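Local coordinates for protein TarM (Staphylococcus aureus subsp. aureus 21178, PDB 4X7R) that belongs to the GT-B glycosyltransferases and binds uridine-5'-diphosphate in the cleft between its two Rossmann-like domains, at residues L11-F23 against E49-D61. The protein carries 1 engineered substitution. Residues are numbered along the deposited sequence; the frame is centred on the assembly and turned at random.
With SGN (2-deoxy-6-O-sulfo-2-(sulfoamino)-alpha-D-glucopyranose), chain C; UDP (uridine-5'-diphosphate), chain E; 3YW ((2S)-2,3-dihydroxypropyl 2-acetamido-2-deoxy-alpha-D-glucopyranoside), chain F.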
# COMPACT_ATOMS: atom_id res chain seq x y z
N LEU A 11 0.98 5.24 -4.04
CA LEU A 11 -0.40 5.35 -3.57
C LEU A 11 -1.26 4.70 -4.64
O LEU A 11 -0.99 4.87 -5.83
CB LEU A 11 -0.85 6.81 -3.37
CG LEU A 11 -0.28 7.59 -2.18
CD1 LEU A 11 -0.89 8.97 -2.12
CD2 LEU A 11 -0.48 6.84 -0.84
N ASP A 12 -2.25 3.94 -4.22
CA ASP A 12 -3.22 3.29 -5.09
C ASP A 12 -4.54 3.08 -4.36
O ASP A 12 -4.59 3.22 -3.13
CB ASP A 12 -2.67 1.98 -5.71
CG ASP A 12 -3.16 1.80 -7.15
OD1 ASP A 12 -4.12 2.49 -7.54
OD2 ASP A 12 -2.56 0.98 -7.87
N VAL A 13 -5.60 2.74 -5.11
CA VAL A 13 -6.98 2.56 -4.63
C VAL A 13 -7.33 1.28 -3.87
O VAL A 13 -8.39 1.25 -3.21
CB VAL A 13 -8.03 2.87 -5.73
CG1 VAL A 13 -7.94 4.31 -6.19
CG2 VAL A 13 -7.90 1.90 -6.90
N ASN A 14 -6.59 0.20 -3.99
CA ASN A 14 -7.10 -0.95 -3.21
C ASN A 14 -6.07 -1.45 -2.20
O ASN A 14 -5.74 -2.63 -2.18
CB ASN A 14 -7.68 -2.06 -4.13
CG ASN A 14 -9.10 -1.86 -4.71
OD1 ASN A 14 -9.64 -2.76 -5.36
ND2 ASN A 14 -9.75 -0.70 -4.49
N LYS A 15 -5.53 -0.52 -1.38
CA LYS A 15 -4.46 -0.80 -0.41
C LYS A 15 -4.93 -1.08 1.03
O LYS A 15 -6.11 -0.95 1.35
CB LYS A 15 -3.37 0.30 -0.46
CG LYS A 15 -2.67 0.46 -1.82
CD LYS A 15 -1.60 -0.59 -2.04
CE LYS A 15 -1.16 -0.70 -3.48
NZ LYS A 15 -2.22 -1.33 -4.33
N GLY A 16 -3.98 -1.48 1.86
CA GLY A 16 -4.17 -1.83 3.26
C GLY A 16 -3.82 -0.75 4.26
O GLY A 16 -3.93 0.45 3.98
N GLY A 17 -3.39 -1.20 5.44
CA GLY A 17 -3.18 -0.35 6.61
C GLY A 17 -2.11 0.70 6.56
O GLY A 17 -2.29 1.74 7.19
N MET A 18 -1.00 0.45 5.88
CA MET A 18 0.08 1.44 5.87
C MET A 18 -0.34 2.74 5.24
O MET A 18 -0.10 3.78 5.85
CB MET A 18 1.39 0.90 5.24
CG MET A 18 2.46 2.00 4.97
SD MET A 18 4.08 1.38 4.46
CE MET A 18 3.67 0.70 2.83
N THR A 19 -0.98 2.70 4.05
CA THR A 19 -1.41 3.95 3.41
C THR A 19 -2.62 4.51 4.10
O THR A 19 -2.72 5.72 4.24
CB THR A 19 -1.51 3.87 1.88
OG1 THR A 19 -2.40 2.82 1.54
CG2 THR A 19 -0.15 3.64 1.22
N SER A 20 -3.50 3.64 4.58
CA SER A 20 -4.67 4.02 5.37
C SER A 20 -4.18 4.87 6.60
O SER A 20 -4.69 5.94 6.82
CB SER A 20 -5.40 2.76 5.85
OG SER A 20 -6.57 3.02 6.60
N SER A 21 -3.13 4.42 7.32
CA SER A 21 -2.61 5.19 8.46
C SER A 21 -1.96 6.50 8.04
O SER A 21 -2.05 7.47 8.77
CB SER A 21 -1.66 4.35 9.30
OG SER A 21 -0.36 4.26 8.74
N MET A 22 -1.31 6.54 6.85
CA MET A 22 -0.70 7.76 6.34
C MET A 22 -1.78 8.80 6.04
O MET A 22 -1.61 9.96 6.38
CB MET A 22 0.13 7.48 5.08
CG MET A 22 1.33 6.60 5.33
SD MET A 22 2.26 6.29 3.80
CE MET A 22 3.04 7.90 3.60
N PHE A 23 -2.89 8.37 5.40
CA PHE A 23 -4.03 9.23 5.06
C PHE A 23 -4.69 9.84 6.31
O PHE A 23 -5.07 11.03 6.31
CB PHE A 23 -5.09 8.44 4.26
CG PHE A 23 -4.72 8.00 2.86
CD1 PHE A 23 -3.91 8.78 2.04
CD2 PHE A 23 -5.23 6.81 2.33
CE1 PHE A 23 -3.58 8.38 0.75
CE2 PHE A 23 -4.90 6.40 1.03
CZ PHE A 23 -4.09 7.20 0.25
N GLU A 49 -5.75 10.40 -11.96
CA GLU A 49 -6.98 9.62 -11.79
C GLU A 49 -7.01 8.82 -10.48
O GLU A 49 -8.10 8.60 -9.93
CB GLU A 49 -7.25 8.70 -12.99
CG GLU A 49 -7.63 9.42 -14.29
CD GLU A 49 -8.46 10.69 -14.20
OE1 GLU A 49 -7.88 11.78 -14.36
OE2 GLU A 49 -9.70 10.60 -14.00
N ILE A 50 -5.83 8.35 -9.99
CA ILE A 50 -5.72 7.58 -8.74
C ILE A 50 -6.07 8.51 -7.57
O ILE A 50 -6.92 8.17 -6.73
CB ILE A 50 -4.32 6.92 -8.56
CG1 ILE A 50 -3.89 5.99 -9.75
CG2 ILE A 50 -4.15 6.26 -7.19
CD1 ILE A 50 -4.73 4.72 -10.01
N ILE A 51 -5.43 9.70 -7.53
CA ILE A 51 -5.64 10.71 -6.50
C ILE A 51 -7.11 11.16 -6.38
O ILE A 51 -7.67 11.11 -5.27
CB ILE A 51 -4.62 11.88 -6.64
CG1 ILE A 51 -3.14 11.38 -6.53
CG2 ILE A 51 -4.91 13.01 -5.64
CD1 ILE A 51 -2.80 10.39 -5.27
N LYS A 52 -7.75 11.51 -7.53
CA LYS A 52 -9.16 11.91 -7.58
C LYS A 52 -10.04 10.82 -6.99
O LYS A 52 -10.92 11.13 -6.19
CB LYS A 52 -9.61 12.20 -9.03
CG LYS A 52 -9.02 13.44 -9.67
CD LYS A 52 -9.64 13.65 -11.05
CE LYS A 52 -8.84 14.56 -11.96
NZ LYS A 52 -8.85 15.98 -11.51
N ALA A 53 -9.79 9.53 -7.36
CA ALA A 53 -10.56 8.39 -6.87
C ALA A 53 -10.42 8.21 -5.35
O ALA A 53 -11.44 8.03 -4.69
CB ALA A 53 -10.12 7.12 -7.59
N LEU A 54 -9.19 8.30 -4.81
CA LEU A 54 -8.90 8.17 -3.37
C LEU A 54 -9.55 9.28 -2.58
O LEU A 54 -10.02 9.04 -1.46
CB LEU A 54 -7.38 8.18 -3.11
CG LEU A 54 -6.57 6.94 -3.44
CD1 LEU A 54 -5.08 7.23 -3.41
CD2 LEU A 54 -6.93 5.78 -2.51
N LYS A 55 -9.59 10.50 -3.15
CA LYS A 55 -10.23 11.65 -2.50
C LYS A 55 -11.76 11.55 -2.55
O LYS A 55 -12.40 11.81 -1.54
CB LYS A 55 -9.72 12.98 -3.07
CG LYS A 55 -8.28 13.22 -2.69
CD LYS A 55 -7.79 14.62 -3.03
CE LYS A 55 -6.34 14.69 -2.62
NZ LYS A 55 -5.84 16.07 -2.55
N LYS A 56 -12.32 11.11 -3.70
CA LYS A 56 -13.76 10.93 -3.91
C LYS A 56 -14.31 9.89 -2.93
O LYS A 56 -15.38 10.10 -2.34
CB LYS A 56 -14.05 10.53 -5.37
CG LYS A 56 -15.52 10.29 -5.69
CD LYS A 56 -15.86 10.57 -7.15
CE LYS A 56 -17.01 11.54 -7.37
NZ LYS A 56 -18.28 11.09 -6.74
N GLN A 57 -13.55 8.80 -2.71
CA GLN A 57 -13.89 7.70 -1.78
C GLN A 57 -13.82 8.14 -0.30
O GLN A 57 -14.29 7.41 0.58
CB GLN A 57 -12.92 6.53 -2.00
CG GLN A 57 -13.16 5.71 -3.27
CD GLN A 57 -12.04 4.74 -3.57
OE1 GLN A 57 -11.14 4.49 -2.75
NE2 GLN A 57 -12.07 4.16 -4.77
N GLY A 58 -13.19 9.28 -0.04
CA GLY A 58 -12.98 9.80 1.31
C GLY A 58 -11.84 9.12 2.06
O GLY A 58 -11.71 9.31 3.27
N LYS A 59 -10.99 8.32 1.35
CA LYS A 59 -9.82 7.65 1.95
C LYS A 59 -8.74 8.70 2.19
O LYS A 59 -8.21 8.83 3.29
CB LYS A 59 -9.26 6.55 1.03
CG LYS A 59 -10.12 5.30 0.96
CD LYS A 59 -9.30 4.03 1.08
CE LYS A 59 -10.21 2.86 1.39
NZ LYS A 59 -9.45 1.60 1.56
N MET A 60 -8.42 9.44 1.14
CA MET A 60 -7.42 10.49 1.19
C MET A 60 -8.12 11.82 1.43
O MET A 60 -9.04 12.17 0.68
CB MET A 60 -6.67 10.51 -0.16
CG MET A 60 -5.54 11.50 -0.22
SD MET A 60 -4.64 11.17 -1.74
CE MET A 60 -3.27 12.25 -1.55
N ASP A 61 -7.66 12.58 2.45
CA ASP A 61 -8.19 13.91 2.78
C ASP A 61 -7.94 14.84 1.59
O ASP A 61 -6.89 14.74 0.95
CB ASP A 61 -7.48 14.46 4.04
CG ASP A 61 -8.10 15.71 4.63
OD1 ASP A 61 -7.81 16.81 4.12
OD2 ASP A 61 -8.81 15.60 5.65
C1 SGN C . 3.94 -4.10 0.61
C2 SGN C . 2.98 -5.32 0.62
C3 SGN C . 1.67 -5.04 -0.17
C4 SGN C . 1.04 -3.68 0.22
C5 SGN C . 2.10 -2.55 0.22
C6 SGN C . 1.50 -1.22 0.68
N2 SGN C . 3.67 -6.51 0.09
O3 SGN C . 0.70 -6.07 0.09
O4 SGN C . -0.02 -3.34 -0.69
O5 SGN C . 3.25 -2.90 1.08
O6 SGN C . 0.96 -1.40 1.99
S1 SGN C . 4.12 -7.60 1.36
O1S SGN C . 2.86 -8.16 2.02
O2S SGN C . 4.99 -6.88 2.41
O3S SGN C . 4.94 -8.73 0.71
S2 SGN C . -0.51 -1.13 2.27
O4S SGN C . -0.79 -1.67 3.68
O5S SGN C . -1.43 -1.82 1.26
O6S SGN C . -0.69 0.38 2.19
N1 UDP E . -9.13 -2.28 3.96
C2 UDP E . -10.21 -1.74 3.29
N3 UDP E . -10.90 -2.61 2.49
C4 UDP E . -10.62 -3.95 2.27
C5 UDP E . -9.45 -4.43 2.96
C6 UDP E . -8.76 -3.61 3.77
O2 UDP E . -10.54 -0.56 3.40
O4 UDP E . -11.37 -4.62 1.54
C1' UDP E . -8.48 -1.42 4.98
C2' UDP E . -9.05 -1.59 6.39
O2' UDP E . -10.18 -0.77 6.58
C3' UDP E . -7.86 -1.14 7.25
C4' UDP E . -6.65 -1.58 6.43
O4' UDP E . -7.11 -1.76 5.07
O3' UDP E . -7.82 0.25 7.58
C5' UDP E . -5.98 -2.83 6.93
O5' UDP E . -5.26 -2.47 8.12
PA UDP E . -4.47 -3.49 9.08
O1A UDP E . -3.60 -2.71 9.99
O2A UDP E . -5.50 -4.31 9.87
O3A UDP E . -3.61 -4.44 8.19
PB UDP E . -2.55 -4.18 7.02
O1B UDP E . -1.74 -2.94 7.33
O2B UDP E . -3.26 -4.00 5.68
O3B UDP E . -1.60 -5.36 6.95
O3A 3YW F . 4.53 -3.91 4.72
C4A 3YW F . 1.60 -2.18 6.30
C5A 3YW F . 2.43 -3.30 5.73
O5 3YW F . 0.71 -1.05 9.02
C6A 3YW F . 3.81 -2.84 5.33
C5 3YW F . -0.54 -0.88 9.70
C6 3YW F . -0.69 0.60 9.95
C4 3YW F . -0.54 -1.74 10.96
O6 3YW F . 0.38 1.12 10.73
C3 3YW F . -0.51 -3.20 10.53
O4 3YW F . -1.72 -1.50 11.72
O3 3YW F . -0.47 -4.08 11.66
O7 3YW F . 2.10 -5.85 9.96
C7 3YW F . 1.15 -5.86 9.19
C8 3YW F . 0.70 -7.12 8.50
N2 3YW F . 0.45 -4.76 8.91
C2 3YW F . 0.66 -3.49 9.59
C1 3YW F . 0.99 -2.38 8.58
O1 3YW F . 0.62 -2.62 7.25
O2 3YW F . 1.76 -3.84 4.59
O HOH W 1 -4.96 12.13 3.75
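Phe23 sets its CG beside the backbone N (chi1 -68°), which directs the ring at 49-61, while Met60 holds its own CG anti to the backbone N (chi1 -177°) and runs extended past the ring. Met60 CB lies over one face of the Phe23 ring, 4.1 Å from the centroid in a CH-pi contact; the anti, extended chain then carries Met60 CG against Phe23 CE1 and leaves the sulfur oblique to the ring in a Met-aromatic contact. This pairing belongs to the Rossmann-like N-terminal domain of a GT-B fold, where the loop after strand 3-7 and the start of helix 17-31 pack against helix 47-56 and the turn beyond it. That turn is a Schellman motif, with Gly58 at positive phi.

Leu54 reaches both parts of 11-23: CD1 meets Phe23 CZ at 3.8 Å, and CD2 sits 3.5 Å from Asp12 O. One residue earlier in the helix, Ala53 CB meets Val13 CG1 at 3.8 Å. Leu11 CD1 touches Ile51 CD1, with Ile38 and Met66 of the neighbouring strands closing around Leu11.

The glycine-rich turn meets the ligands through backbone amides: Gly16 N donates to SGN O5S (2.6 Å) and Gly17 N to UDP O2B (2.8 Å). From the other segment Lys59 NZ, also hydrogen-bonded to Tyr382 OH, donates to UDP O2 at 3.0 Å. At the far end one water donates to Phe23 O at 2.8 Å and accepts from Asp61 N.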